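Local coordinates for 3-hydroxyisobutyrate dehydrogenase family protein (PDB 3PDU) that probably reduces succinic semialdehyde to gamma-hydroxybutyrate with an NADP cofactor, as a beta-hydroxyacid dehydrogenase of Geobacter sulfurreducens, at residues A18-R22 with A23-V27; V29-N33 with P34-A38; G139-S142 with L143-D146; P149-A152 with A153-K156; K235-Q238 with K239-L243. One frame throughout, in Å; residues are numbered along the deposited sequence.

Contact 1: residues A18-R22 with A23-V27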
# COMPACT_ATOMS: atom_id res chain seq x y z
N ALA A 18 -1.59 38.18 14.56
CA ALA A 18 -0.74 39.37 14.41
C ALA A 18 -1.17 40.21 13.20
O ALA A 18 -1.13 41.45 13.25
CB ALA A 18 0.72 38.96 14.27
N ASN A 19 -1.57 39.55 12.12
CA ASN A 19 -2.09 40.27 10.96
C ASN A 19 -3.33 41.10 11.28
O ASN A 19 -3.49 42.20 10.76
CB ASN A 19 -2.38 39.30 9.81
CG ASN A 19 -1.14 38.93 9.05
OD1 ASN A 19 -0.12 39.61 9.16
ND2 ASN A 19 -1.20 37.85 8.28
N LEU A 20 -4.22 40.58 12.13
CA LEU A 20 -5.41 41.33 12.51
C LEU A 20 -5.04 42.55 13.34
O LEU A 20 -5.56 43.64 13.14
CB LEU A 20 -6.38 40.44 13.29
CG LEU A 20 -6.96 39.24 12.52
CD1 LEU A 20 -7.92 38.43 13.39
CD2 LEU A 20 -7.67 39.70 11.25
N VAL A 21 -4.12 42.36 14.29
CA VAL A 21 -3.66 43.50 15.09
C VAL A 21 -3.02 44.56 14.21
O VAL A 21 -3.34 45.75 14.33
CB VAL A 21 -2.67 43.07 16.20
CG1 VAL A 21 -2.12 44.30 16.94
CG2 VAL A 21 -3.36 42.11 17.17
N ARG A 22 -2.15 44.14 13.31
CA ARG A 22 -1.46 45.10 12.45
C ARG A 22 -2.40 45.80 11.47
O ARG A 22 -2.15 46.94 11.08
CB ARG A 22 -0.30 44.45 11.69
CG ARG A 22 0.85 44.01 12.59
CD ARG A 22 2.09 43.70 11.77
NE ARG A 22 2.93 42.69 12.41
CZ ARG A 22 2.90 41.40 12.10
NH1 ARG A 22 2.08 40.95 11.16
NH2 ARG A 22 3.70 40.55 12.75
N ALA A 23 -3.48 45.12 11.08
CA ALA A 23 -4.49 45.73 10.21
C ALA A 23 -5.32 46.77 10.97
O ALA A 23 -6.03 47.58 10.37
CB ALA A 23 -5.40 44.66 9.62
N GLY A 24 -5.21 46.77 12.30
CA GLY A 24 -5.87 47.78 13.10
C GLY A 24 -7.14 47.36 13.83
O GLY A 24 -7.85 48.22 14.38
N PHE A 25 -7.44 46.07 13.83
CA PHE A 25 -8.58 45.57 14.60
C PHE A 25 -8.28 45.51 16.11
O PHE A 25 -7.12 45.40 16.50
CB PHE A 25 -9.04 44.19 14.11
CG PHE A 25 -9.45 44.18 12.66
CD1 PHE A 25 -10.62 44.80 12.25
CD2 PHE A 25 -8.67 43.55 11.70
CE1 PHE A 25 -11.00 44.79 10.91
CE2 PHE A 25 -9.04 43.54 10.36
CZ PHE A 25 -10.20 44.16 9.96
N ASP A 26 -9.32 45.62 16.92
CA ASP A 26 -9.28 45.40 18.37
C ASP A 26 -9.33 43.89 18.58
O ASP A 26 -10.37 43.27 18.33
CB ASP A 26 -10.50 46.09 18.99
CG ASP A 26 -10.60 45.94 20.51
OD1 ASP A 26 -10.08 44.96 21.08
OD2 ASP A 26 -11.24 46.80 21.13
N VAL A 27 -8.22 43.30 19.02
CA VAL A 27 -8.12 41.84 19.09
C VAL A 27 -7.88 41.37 20.52
O VAL A 27 -7.02 41.89 21.23
CB VAL A 27 -6.98 41.29 18.17
CG1 VAL A 27 -6.95 39.76 18.19
CG2 VAL A 27 -7.15 41.78 16.72
O HOH W 1 -4.89 47.08 16.46
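Leu20, in the last turn of helix 13-23, meets two side chains of the residues that follow. Its CB lies 3.8 Å from CG2 of Val27, with CD2 of Phe25 a little farther off. CG sits beside the backbone N and anti to the carbonyl carbon (chi1 -63°), and from there the CD2 branch runs to the Phe25 ring, 4.0 Å from its CD2 and slightly more from CE2. The leucine and the phenylalanine cross obliquely. The same ring approaches the backbone of Leu20 as well, its CD2 3.4 Å from Leu20 O. Next to this pair, CG2 of Val21 rests against CB and CG2 of Val27, so one valine methyl is shared by two successive helix residues.

Between these side chains the backbone closes the helix with a Schellman motif. Gly24, with positive phi (104°), is the residue that leaves the helical path. Phe25 N reaches back to Leu20 O at 3.1 Å, while Gly24 N bonds to Val21 O from well above the carbonyl plane. The positive phi is one that glycine, lacking a side chain, takes up readily. A water lies between Val21 O and Phe25 O, 3.0 and 2.8 Å away. The motif lies in the first beta-alpha-beta unit of the Rossmann-type domain, where it sends the chain from helix 13-23 into strand 27-30. Beyond the turn, Phe25 meets Tyr4 edge-to-face, and Leu20 packs on Ala150 and Leu154 of helix 148-154.

Contact 2: residues V29-N33 with P34-A38. With NAP (NADP nicotinamide-adenine-dinucleotide phosphate), chain I.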
# COMPACT_ATOMS: atom_id res chain seq x y z
N VAL A 29 -6.89 37.86 22.60
CA VAL A 29 -6.31 36.55 22.33
C VAL A 29 -6.33 35.62 23.54
O VAL A 29 -6.33 36.05 24.69
CB VAL A 29 -4.85 36.64 21.80
CG1 VAL A 29 -4.78 37.48 20.54
CG2 VAL A 29 -3.92 37.23 22.88
N TRP A 30 -6.34 34.32 23.25
CA TRP A 30 -6.18 33.29 24.26
C TRP A 30 -5.41 32.13 23.66
O TRP A 30 -5.53 31.84 22.46
CB TRP A 30 -7.54 32.82 24.79
CG TRP A 30 -7.44 31.62 25.70
CD1 TRP A 30 -7.26 31.62 27.05
CD2 TRP A 30 -7.51 30.23 25.31
NE1 TRP A 30 -7.21 30.32 27.53
CE2 TRP A 30 -7.37 29.46 26.48
CE3 TRP A 30 -7.69 29.57 24.08
CZ2 TRP A 30 -7.39 28.06 26.47
CZ3 TRP A 30 -7.71 28.17 24.07
CH2 TRP A 30 -7.57 27.44 25.26
N ASN A 31 -4.59 31.48 24.48
CA ASN A 31 -3.92 30.24 24.11
C ASN A 31 -3.79 29.38 25.34
O ASN A 31 -3.51 29.89 26.43
CB ASN A 31 -2.52 30.51 23.54
CG ASN A 31 -1.91 29.29 22.86
OD1 ASN A 31 -2.42 28.84 21.84
ND2 ASN A 31 -0.82 28.76 23.41
N ARG A 32 -3.99 28.07 25.19
CA ARG A 32 -3.84 27.14 26.31
C ARG A 32 -2.55 27.39 27.09
O ARG A 32 -2.58 27.55 28.31
CB ARG A 32 -3.91 25.70 25.81
CG ARG A 32 -3.63 24.64 26.88
CD ARG A 32 -3.77 23.24 26.28
NE ARG A 32 -2.84 23.03 25.17
CZ ARG A 32 -2.64 21.85 24.59
NH1 ARG A 32 -3.31 20.77 25.02
NH2 ARG A 32 -1.77 21.73 23.60
N ASN A 33 -1.42 27.44 26.39
CA ASN A 33 -0.15 27.90 26.98
C ASN A 33 -0.09 29.43 26.92
O ASN A 33 0.14 30.00 25.85
CB ASN A 33 1.03 27.28 26.21
CG ASN A 33 2.36 27.90 26.58
OD1 ASN A 33 2.49 28.56 27.61
ND2 ASN A 33 3.38 27.66 25.75
N PRO A 34 -0.28 30.11 28.06
CA PRO A 34 -0.39 31.57 28.05
C PRO A 34 0.84 32.31 27.53
O PRO A 34 0.69 33.45 27.07
CB PRO A 34 -0.59 31.92 29.54
CG PRO A 34 0.01 30.76 30.27
CD PRO A 34 -0.37 29.57 29.43
N ALA A 35 2.02 31.72 27.62
CA ALA A 35 3.23 32.40 27.15
C ALA A 35 3.16 32.77 25.65
O ALA A 35 3.78 33.73 25.21
CB ALA A 35 4.46 31.54 27.42
N LYS A 36 2.41 32.01 24.87
CA LYS A 36 2.29 32.32 23.44
C LYS A 36 1.52 33.62 23.18
O LYS A 36 1.59 34.16 22.07
CB LYS A 36 1.65 31.16 22.67
CG LYS A 36 2.46 29.85 22.72
CD LYS A 36 3.89 30.09 22.24
CE LYS A 36 4.71 28.80 22.22
NZ LYS A 36 4.26 27.87 21.14
N CYS A 37 0.79 34.12 24.17
CA CYS A 37 0.08 35.39 23.99
C CYS A 37 1.03 36.59 24.01
O CYS A 37 0.70 37.64 23.48
CB CYS A 37 -0.97 35.58 25.09
SG CYS A 37 -2.28 34.36 25.07
N ALA A 38 2.19 36.44 24.64
CA ALA A 38 3.05 37.59 24.93
C ALA A 38 3.36 38.49 23.74
O ALA A 38 3.16 39.70 23.82
CB ALA A 38 4.36 37.15 25.62
PA NAP I . 0.42 24.17 16.08
O1A NAP I . 0.75 22.80 16.51
O2A NAP I . 1.59 25.06 16.00
O5B NAP I . -0.71 24.82 17.00
C5B NAP I . -1.82 24.12 17.50
C4B NAP I . -2.61 25.08 18.38
O4B NAP I . -3.69 24.37 18.98
C3B NAP I . -1.79 25.66 19.53
O3B NAP I . -2.29 26.96 19.81
C2B NAP I . -2.13 24.75 20.70
O2B NAP I . -2.06 25.31 21.98
C1B NAP I . -3.59 24.48 20.38
N9A NAP I . -4.09 23.26 21.02
C8A NAP I . -3.75 21.96 20.77
N7A NAP I . -4.49 21.17 21.60
C5A NAP I . -5.29 21.96 22.35
C6A NAP I . -6.24 21.67 23.32
N6A NAP I . -6.50 20.41 23.67
N1A NAP I . -6.90 22.72 23.92
C2A NAP I . -6.64 24.03 23.55
N3A NAP I . -5.70 24.30 22.58
C4A NAP I . -5.05 23.27 21.99
O3 NAP I . -0.33 23.99 14.67
PN NAP I . -0.57 24.96 13.42
O1N NAP I . 0.41 24.60 12.38
O2N NAP I . -0.75 26.35 13.92
O5D NAP I . -1.99 24.35 12.98
C5D NAP I . -3.23 24.82 13.47
C4D NAP I . -4.29 24.26 12.53
O4D NAP I . -4.09 24.78 11.23
C3D NAP I . -4.17 22.75 12.39
O3D NAP I . -5.47 22.22 12.19
C2D NAP I . -3.38 22.55 11.12
O2D NAP I . -3.63 21.30 10.50
C1D NAP I . -3.93 23.72 10.31
N1N NAP I . -3.10 24.21 9.22
C2N NAP I . -1.74 24.32 9.36
C3N NAP I . -0.97 24.82 8.30
C7N NAP I . 0.53 24.98 8.43
O7N NAP I . 1.27 25.11 7.26
N7N NAP I . 1.14 24.96 9.62
C4N NAP I . -1.60 25.22 7.13
C5N NAP I . -2.99 25.13 7.00
C6N NAP I . -3.73 24.63 8.07
P2B NAP I . -0.71 25.19 22.85
O1X NAP I . -1.16 25.27 24.27
O2X NAP I . -0.03 23.87 22.53
O3X NAP I . 0.22 26.31 22.49
O HOH W 2 2.88 25.96 23.33
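Asn31 and Asn33 both hold CG anti to the backbone N (chi1 -167° and 169°), and these torsions carry the Asn33 amide to the turn at Pro34-Lys36 and the Asn31 amide between that turn and the cofactor. Asn31 ND2 gives one N-H to Asn33 O at 2.9 Å, almost straight and in the amide plane of Asn31, and the other to phosphate oxygen O3X of NADP at 2.8 Å. Lys36 N reaches Asn33 O from the opposite face of that carbonyl. Asn33 OD1 accepts from Ala35 N, which stands above the plane of the OD1 carbonyl. Lys36 lays CB and CG against Asn31 ND2, then bends so that NZ, Asn33 ND2 and O3X share one water. Farther in, Cys37 SG faces Asn31 N and touches Val29 CG2 at 4.0 Å.

Arg32 extends from CB to CD and turns at chi3 (60°), which lays its guanidinium over the adenine with C5A above its centre. The same group points its edge at the 2'-phosphate: NE bonds to O1X at 2.9 Å and NH2 to O2X at 3.0 Å, both nearly straight. Asn33 N adds a bond to O1X. Asn31 OD1 accepts from ribose O3B at 2.8 Å and also from Leu9 N, tying the ribose to the glycine-rich loop.

The phosphate, which distinguishes NADP from NAD, is thus gripped by a guanidinium, an amide and a backbone N-H directly after strand 27-30. This is the second strand of the Rossmann fold, whose end is the classical place for selecting between the two cofactors.

Contact 3: residues G139-S142 with L143-D146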
# COMPACT_ATOMS: atom_id res chain seq x y z
N GLY A 139 -20.88 27.75 5.92
CA GLY A 139 -21.72 28.03 7.06
C GLY A 139 -22.44 29.36 6.91
O GLY A 139 -22.84 29.74 5.81
N ASP A 140 -22.57 30.09 8.01
CA ASP A 140 -23.43 31.27 8.06
C ASP A 140 -22.99 32.39 7.12
O ASP A 140 -21.91 32.94 7.27
CB ASP A 140 -23.53 31.77 9.50
CG ASP A 140 -24.52 32.91 9.65
OD1 ASP A 140 -24.27 34.00 9.11
OD2 ASP A 140 -25.55 32.71 10.32
N GLN A 141 -23.85 32.72 6.15
CA GLN A 141 -23.51 33.71 5.13
C GLN A 141 -23.35 35.13 5.68
O GLN A 141 -22.47 35.87 5.24
CB GLN A 141 -24.55 33.71 4.01
CG GLN A 141 -24.27 32.73 2.88
CD GLN A 141 -23.40 33.33 1.78
OE1 GLN A 141 -22.81 34.40 1.94
NE2 GLN A 141 -23.34 32.64 0.64
N SER A 142 -24.20 35.52 6.63
CA SER A 142 -24.07 36.84 7.24
C SER A 142 -22.74 36.97 7.98
O SER A 142 -22.12 38.04 7.97
CB SER A 142 -25.25 37.14 8.18
OG SER A 142 -25.17 36.39 9.38
N LEU A 143 -22.29 35.89 8.60
CA LEU A 143 -21.00 35.93 9.30
C LEU A 143 -19.83 35.99 8.30
O LEU A 143 -18.86 36.72 8.50
CB LEU A 143 -20.84 34.74 10.25
CG LEU A 143 -19.52 34.60 11.04
CD1 LEU A 143 -19.17 35.89 11.80
CD2 LEU A 143 -19.60 33.41 12.01
N PHE A 144 -19.93 35.22 7.22
CA PHE A 144 -18.94 35.29 6.15
C PHE A 144 -18.79 36.76 5.69
O PHE A 144 -17.69 37.28 5.55
CB PHE A 144 -19.37 34.38 4.99
CG PHE A 144 -18.43 34.39 3.82
CD1 PHE A 144 -17.27 33.62 3.84
CD2 PHE A 144 -18.70 35.16 2.69
CE1 PHE A 144 -16.39 33.62 2.75
CE2 PHE A 144 -17.82 35.16 1.61
CZ PHE A 144 -16.67 34.39 1.64
N THR A 145 -19.92 37.42 5.47
CA THR A 145 -19.92 38.80 5.01
C THR A 145 -19.30 39.74 6.06
O THR A 145 -18.43 40.55 5.72
CB THR A 145 -21.36 39.27 4.67
OG1 THR A 145 -21.83 38.52 3.54
CG2 THR A 145 -21.38 40.75 4.32
N ASP A 146 -19.74 39.61 7.31
CA ASP A 146 -19.26 40.44 8.42
C ASP A 146 -17.75 40.34 8.63
O ASP A 146 -17.11 41.29 9.08
CB ASP A 146 -19.97 40.06 9.73
CG ASP A 146 -21.41 40.59 9.79
OD1 ASP A 146 -21.78 41.41 8.93
OD2 ASP A 146 -22.15 40.17 10.71
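Asp140 occupies the N-cap of helix 141-146, and its carboxylate turns back to take the N-H of Leu143. The side chain stands with CG anti to the backbone N (chi1 -174°), which swings OD1 over the first turn, 2.8 Å from Leu143 N. That amide meets OD1 on the anti side, 23° out of the carboxylate plane. The syn lone pair of the same oxygen accepts from Ser142 OG at 2.6 Å, the hydroxyl lying between its own backbone N and carbonyl carbon (chi1 73°). One oxygen therefore holds two donors at once. Leu143 CB passes close to OD1, the two side chains crossing at about a right angle, and the rest of the leucine leads off to Leu117 and Ile60.

Thr145 keeps OG1 beside its backbone N, a conformation that folds the hydroxyl onto Gln141 O at 3.2 Å. Thr145 N bonds to this carbonyl too, from the opposite face of its plane. Phe144 N bonds to Asp140 O in the carbonyl plane, while the ring extends away from the turn and meets His160 edge-to-face. Gln141 is bent at both chi1 and chi2, and its OE1 comes obliquely to within 4.2 Å of Phe144 CD2.

Arg115 binds both Ser142 OG and Asp146 OD2, the latter through a salt bridge, so it links the helix to strand 115-122. A carboxylate at this end would favourably face the positive end of the helix dipole, and with two donors on OD1 and a guanidinium close by, Asp140 is probably ionised.

Contact 4: residues P149-A152 with A153-K156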
# COMPACT_ATOMS: atom_id res chain seq x y z
N PRO A 149 -13.60 42.16 6.16
CA PRO A 149 -12.38 42.94 6.39
C PRO A 149 -11.28 42.13 7.09
O PRO A 149 -10.09 42.27 6.77
CB PRO A 149 -12.87 44.12 7.25
CG PRO A 149 -14.30 44.31 6.82
CD PRO A 149 -14.81 42.88 6.59
N ALA A 150 -11.66 41.28 8.02
CA ALA A 150 -10.67 40.42 8.67
C ALA A 150 -10.08 39.38 7.70
O ALA A 150 -8.87 39.13 7.69
CB ALA A 150 -11.26 39.76 9.93
N PHE A 151 -10.93 38.78 6.86
CA PHE A 151 -10.46 37.80 5.89
C PHE A 151 -9.48 38.44 4.89
O PHE A 151 -8.56 37.78 4.41
CB PHE A 151 -11.63 37.14 5.14
CG PHE A 151 -12.35 36.06 5.93
CD1 PHE A 151 -11.75 35.46 7.02
CD2 PHE A 151 -13.60 35.62 5.55
CE1 PHE A 151 -12.41 34.44 7.74
CE2 PHE A 151 -14.27 34.61 6.26
CZ PHE A 151 -13.67 34.02 7.35
N ALA A 152 -9.68 39.72 4.59
CA ALA A 152 -8.76 40.43 3.70
C ALA A 152 -7.37 40.62 4.33
O ALA A 152 -6.37 40.69 3.62
CB ALA A 152 -9.36 41.77 3.26
N ALA A 153 -7.31 40.71 5.65
CA ALA A 153 -6.03 40.78 6.35
C ALA A 153 -5.36 39.41 6.43
O ALA A 153 -4.14 39.30 6.60
CB ALA A 153 -6.23 41.34 7.76
N LEU A 154 -6.16 38.35 6.30
CA LEU A 154 -5.62 37.00 6.49
C LEU A 154 -5.28 36.27 5.20
O LEU A 154 -4.35 35.46 5.17
CB LEU A 154 -6.62 36.15 7.28
CG LEU A 154 -6.95 36.59 8.71
CD1 LEU A 154 -7.98 35.63 9.28
CD2 LEU A 154 -5.70 36.61 9.58
N GLY A 155 -6.03 36.54 4.14
CA GLY A 155 -5.94 35.72 2.94
C GLY A 155 -5.94 36.51 1.66
O GLY A 155 -6.26 37.70 1.66
N LYS A 156 -5.59 35.85 0.56
CA LYS A 156 -5.63 36.47 -0.77
C LYS A 156 -6.87 36.01 -1.53
O LYS A 156 -7.22 36.57 -2.57
CB LYS A 156 -4.41 36.07 -1.58
CG LYS A 156 -4.37 34.57 -1.90
CD LYS A 156 -3.11 34.23 -2.68
CE LYS A 156 -3.10 32.77 -3.12
NZ LYS A 156 -1.85 32.44 -3.83
O HOH W 3 -5.62 40.13 0.93
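Phe151 and Leu154, one turn apart near the end of helix 148-154, meet at CD1 of each, 4.4 Å apart. The leucine methyl comes to the edge of the phenyl ring, near its plane. With Leu154 CG beside its backbone N (chi1 -63°), CG also lies 3.3 Å from Ala150 O, close over the backbone of the preceding turn.

The bonds beneath these side chains are unevenly made. Ala153 N is weakly bonded to both Pro149 O and Ala150 O, and Leu154 N is weakly shared between Ala150 O and Phe151 O. A firmer bond follows, Gly155 N to Phe151 O at 2.8 Å, nearly along the C=O axis. Gly155 is then the first residue to leave helical angles, and a water sits between Ala152 O and Gly155 O.

Outside, Phe151 is set against Ile135, Leu117 and Ala119 of the sheet, whereas Leu154 leans on Met16 of helix 13-23. Lys156 NZ bonds to Ala208 O of a second subunit.

Sharing each N-H between the i-3 and i-4 carbonyls is consistent with a helix that tightens toward 3-10 geometry before it ends at Gly155.

Contact 5: residues K235-Q238 with K239-L243. With NAP (NADP nicotinamide-adenine-dinucleotide phosphate), chain I.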
# COMPACT_ATOMS: atom_id res chain seq x y z
N LYS A 235 3.18 15.95 12.23
CA LYS A 235 2.04 15.37 12.96
C LYS A 235 0.70 15.86 12.42
O LYS A 235 -0.28 15.11 12.45
CB LYS A 235 2.14 15.63 14.47
CG LYS A 235 2.10 17.12 14.84
CD LYS A 235 2.42 17.32 16.33
CE LYS A 235 2.42 18.80 16.69
NZ LYS A 235 2.94 19.02 18.08
N HIS A 236 0.63 17.10 11.95
CA HIS A 236 -0.65 17.61 11.44
C HIS A 236 -0.94 17.14 10.02
O HIS A 236 -2.10 16.95 9.65
CB HIS A 236 -0.72 19.14 11.55
CG HIS A 236 -0.70 19.62 12.96
ND1 HIS A 236 -0.19 20.85 13.33
CD2 HIS A 236 -1.11 19.02 14.10
CE1 HIS A 236 -0.30 20.98 14.64
NE2 HIS A 236 -0.85 19.89 15.13
N MET A 237 0.11 16.95 9.23
CA MET A 237 -0.07 16.31 7.92
C MET A 237 -0.62 14.90 8.12
O MET A 237 -1.53 14.46 7.39
CB MET A 237 1.25 16.25 7.15
CG MET A 237 1.14 15.52 5.78
SD MET A 237 0.36 16.50 4.47
CE MET A 237 -1.35 16.09 4.72
N GLN A 238 -0.08 14.17 9.09
CA GLN A 238 -0.52 12.79 9.32
C GLN A 238 -1.98 12.80 9.80
O GLN A 238 -2.80 12.00 9.34
CB GLN A 238 0.39 12.06 10.31
CG GLN A 238 0.14 10.55 10.35
CD GLN A 238 -0.92 10.18 11.37
OE1 GLN A 238 -0.82 10.54 12.54
NE2 GLN A 238 -1.95 9.45 10.93
N LYS A 239 -2.29 13.71 10.71
CA LYS A 239 -3.68 13.94 11.13
C LYS A 239 -4.62 14.20 9.93
O LYS A 239 -5.73 13.64 9.86
CB LYS A 239 -3.73 15.11 12.14
CG LYS A 239 -5.14 15.46 12.63
CD LYS A 239 -5.74 16.66 11.90
CE LYS A 239 -4.84 17.91 12.01
NZ LYS A 239 -5.41 19.05 11.21
N ASP A 240 -4.20 15.03 8.98
CA ASP A 240 -5.07 15.32 7.81
C ASP A 240 -5.30 14.09 6.94
O ASP A 240 -6.41 13.86 6.44
CB ASP A 240 -4.51 16.46 6.96
CG ASP A 240 -4.58 17.81 7.67
OD1 ASP A 240 -5.21 17.89 8.75
OD2 ASP A 240 -4.01 18.79 7.14
N LEU A 241 -4.25 13.29 6.73
CA LEU A 241 -4.41 12.03 6.00
C LEU A 241 -5.33 11.05 6.76
O LEU A 241 -6.21 10.42 6.16
CB LEU A 241 -3.04 11.39 5.73
CG LEU A 241 -2.23 12.08 4.61
CD1 LEU A 241 -0.76 11.64 4.58
CD2 LEU A 241 -2.87 11.83 3.26
N ARG A 242 -5.10 10.90 8.06
CA ARG A 242 -6.02 10.12 8.90
C ARG A 242 -7.47 10.53 8.63
O ARG A 242 -8.35 9.69 8.37
CB ARG A 242 -5.67 10.34 10.39
CG ARG A 242 -6.80 10.02 11.40
CD ARG A 242 -6.62 10.86 12.68
NE ARG A 242 -5.24 10.81 13.15
CZ ARG A 242 -4.69 11.67 14.01
NH1 ARG A 242 -5.41 12.66 14.50
NH2 ARG A 242 -3.41 11.54 14.36
N LEU A 243 -7.72 11.83 8.66
CA LEU A 243 -9.08 12.34 8.51
C LEU A 243 -9.62 12.09 7.10
O LEU A 243 -10.79 11.78 6.95
CB LEU A 243 -9.15 13.83 8.84
CG LEU A 243 -8.81 14.18 10.30
CD1 LEU A 243 -9.00 15.68 10.58
CD2 LEU A 243 -9.69 13.35 11.23
PA NAP I . 0.42 24.17 16.08
O1A NAP I . 0.75 22.80 16.51
O2A NAP I . 1.59 25.06 16.00
O5B NAP I . -0.71 24.82 17.00
C5B NAP I . -1.82 24.12 17.50
C4B NAP I . -2.61 25.08 18.38
O4B NAP I . -3.69 24.37 18.98
C3B NAP I . -1.79 25.66 19.53
O3B NAP I . -2.29 26.96 19.81
C2B NAP I . -2.13 24.75 20.70
O2B NAP I . -2.06 25.31 21.98
C1B NAP I . -3.59 24.48 20.38
N9A NAP I . -4.09 23.26 21.02
C8A NAP I . -3.75 21.96 20.77
N7A NAP I . -4.49 21.17 21.60
C5A NAP I . -5.29 21.96 22.35
C6A NAP I . -6.24 21.67 23.32
N6A NAP I . -6.50 20.41 23.67
N1A NAP I . -6.90 22.72 23.92
C2A NAP I . -6.64 24.03 23.55
N3A NAP I . -5.70 24.30 22.58
C4A NAP I . -5.05 23.27 21.99
O3 NAP I . -0.33 23.99 14.67
PN NAP I . -0.57 24.96 13.42
O1N NAP I . 0.41 24.60 12.38
O2N NAP I . -0.75 26.35 13.92
O5D NAP I . -1.99 24.35 12.98
C5D NAP I . -3.23 24.82 13.47
C4D NAP I . -4.29 24.26 12.53
O4D NAP I . -4.09 24.78 11.23
C3D NAP I . -4.17 22.75 12.39
O3D NAP I . -5.47 22.22 12.19
C2D NAP I . -3.38 22.55 11.12
O2D NAP I . -3.63 21.30 10.50
C1D NAP I . -3.93 23.72 10.31
N1N NAP I . -3.10 24.21 9.22
C2N NAP I . -1.74 24.32 9.36
C3N NAP I . -0.97 24.82 8.30
C7N NAP I . 0.53 24.98 8.43
O7N NAP I . 1.27 25.11 7.26
N7N NAP I . 1.14 24.96 9.62
C4N NAP I . -1.60 25.22 7.13
C5N NAP I . -2.99 25.13 7.00
C6N NAP I . -3.73 24.63 8.07
P2B NAP I . -0.71 25.19 22.85
O1X NAP I . -1.16 25.27 24.27
O2X NAP I . -0.03 23.87 22.53
O3X NAP I . 0.22 26.31 22.49
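The guanidinium of Arg242 has CA of Lys239 over the centre of one face, 3.8 Å above the plane, while OE1 of Gln238 approaches it obliquely. The amide and guanidinium planes are 59° apart, and the bond from Arg242 NH2 to Gln238 OE1 is weak, 3.3 Å long and bent. Stronger partners hold both groups: Arg242 NE forms a salt bridge with Asp249 of a third subunit, and Gln238 OE1 accepts from Arg269. The His236 ring carries CG of Lys235 on one face, offset toward the rim, and lies beside the cofactor's diphosphate, though the details of that approach are doubtful.

Residues 235-243 belong to helix 234-251, in the helical domain that follows the Rossmann-type domain in this dehydrogenase family. Its backbone is regular here, as in the bond from Arg242 N to Gln238 O at 2.9 Å, so residues four apart line up on common faces.

Lys239 faces the cofactor. Its CG is anti to the backbone N (chi1 179°), and bends at chi2 and chi3 bring CE past His236 O and NZ to the nicotinamide ribose, 3.0 Å from O2D and, by a weaker bond, 3.3 Å from O3D. NZ also makes a salt bridge to Asp240 OD1 at 2.7 Å, met on the syn side of the carboxylate, and bonds to Thr96 O. Asp240 is steadied in turn by Asn175, which binds its OD2. On another side of the helix, Met237 bends so that CE reaches Asp240 CB at 3.9 Å and Leu241 CG at 4.1 Å, next to Phe265.

How the contacts relate
Contacts 1 to 4 follow one another along the N-terminal Rossmann-type domain, and contact 5 comes last, in the helical domain. Contacts 1 and 2 lie in series on helix 13-23, strand 27-30 and the loop beyond, their centres 16 Å apart. Contacts 3 and 4 sit on the consecutive helices 141-146 and 148-154 and touch through Phe144 and Phe151. Contact 4 also packs against contact 1, at a centre distance of 11 Å, joining early and late parts of the domain. Contacts 2 and 5 have centres 24 Å apart and do not touch, yet both bind NADP, at the 2'-phosphate end and the nicotinamide ribose respectively, so the cofactor bridges the two domains.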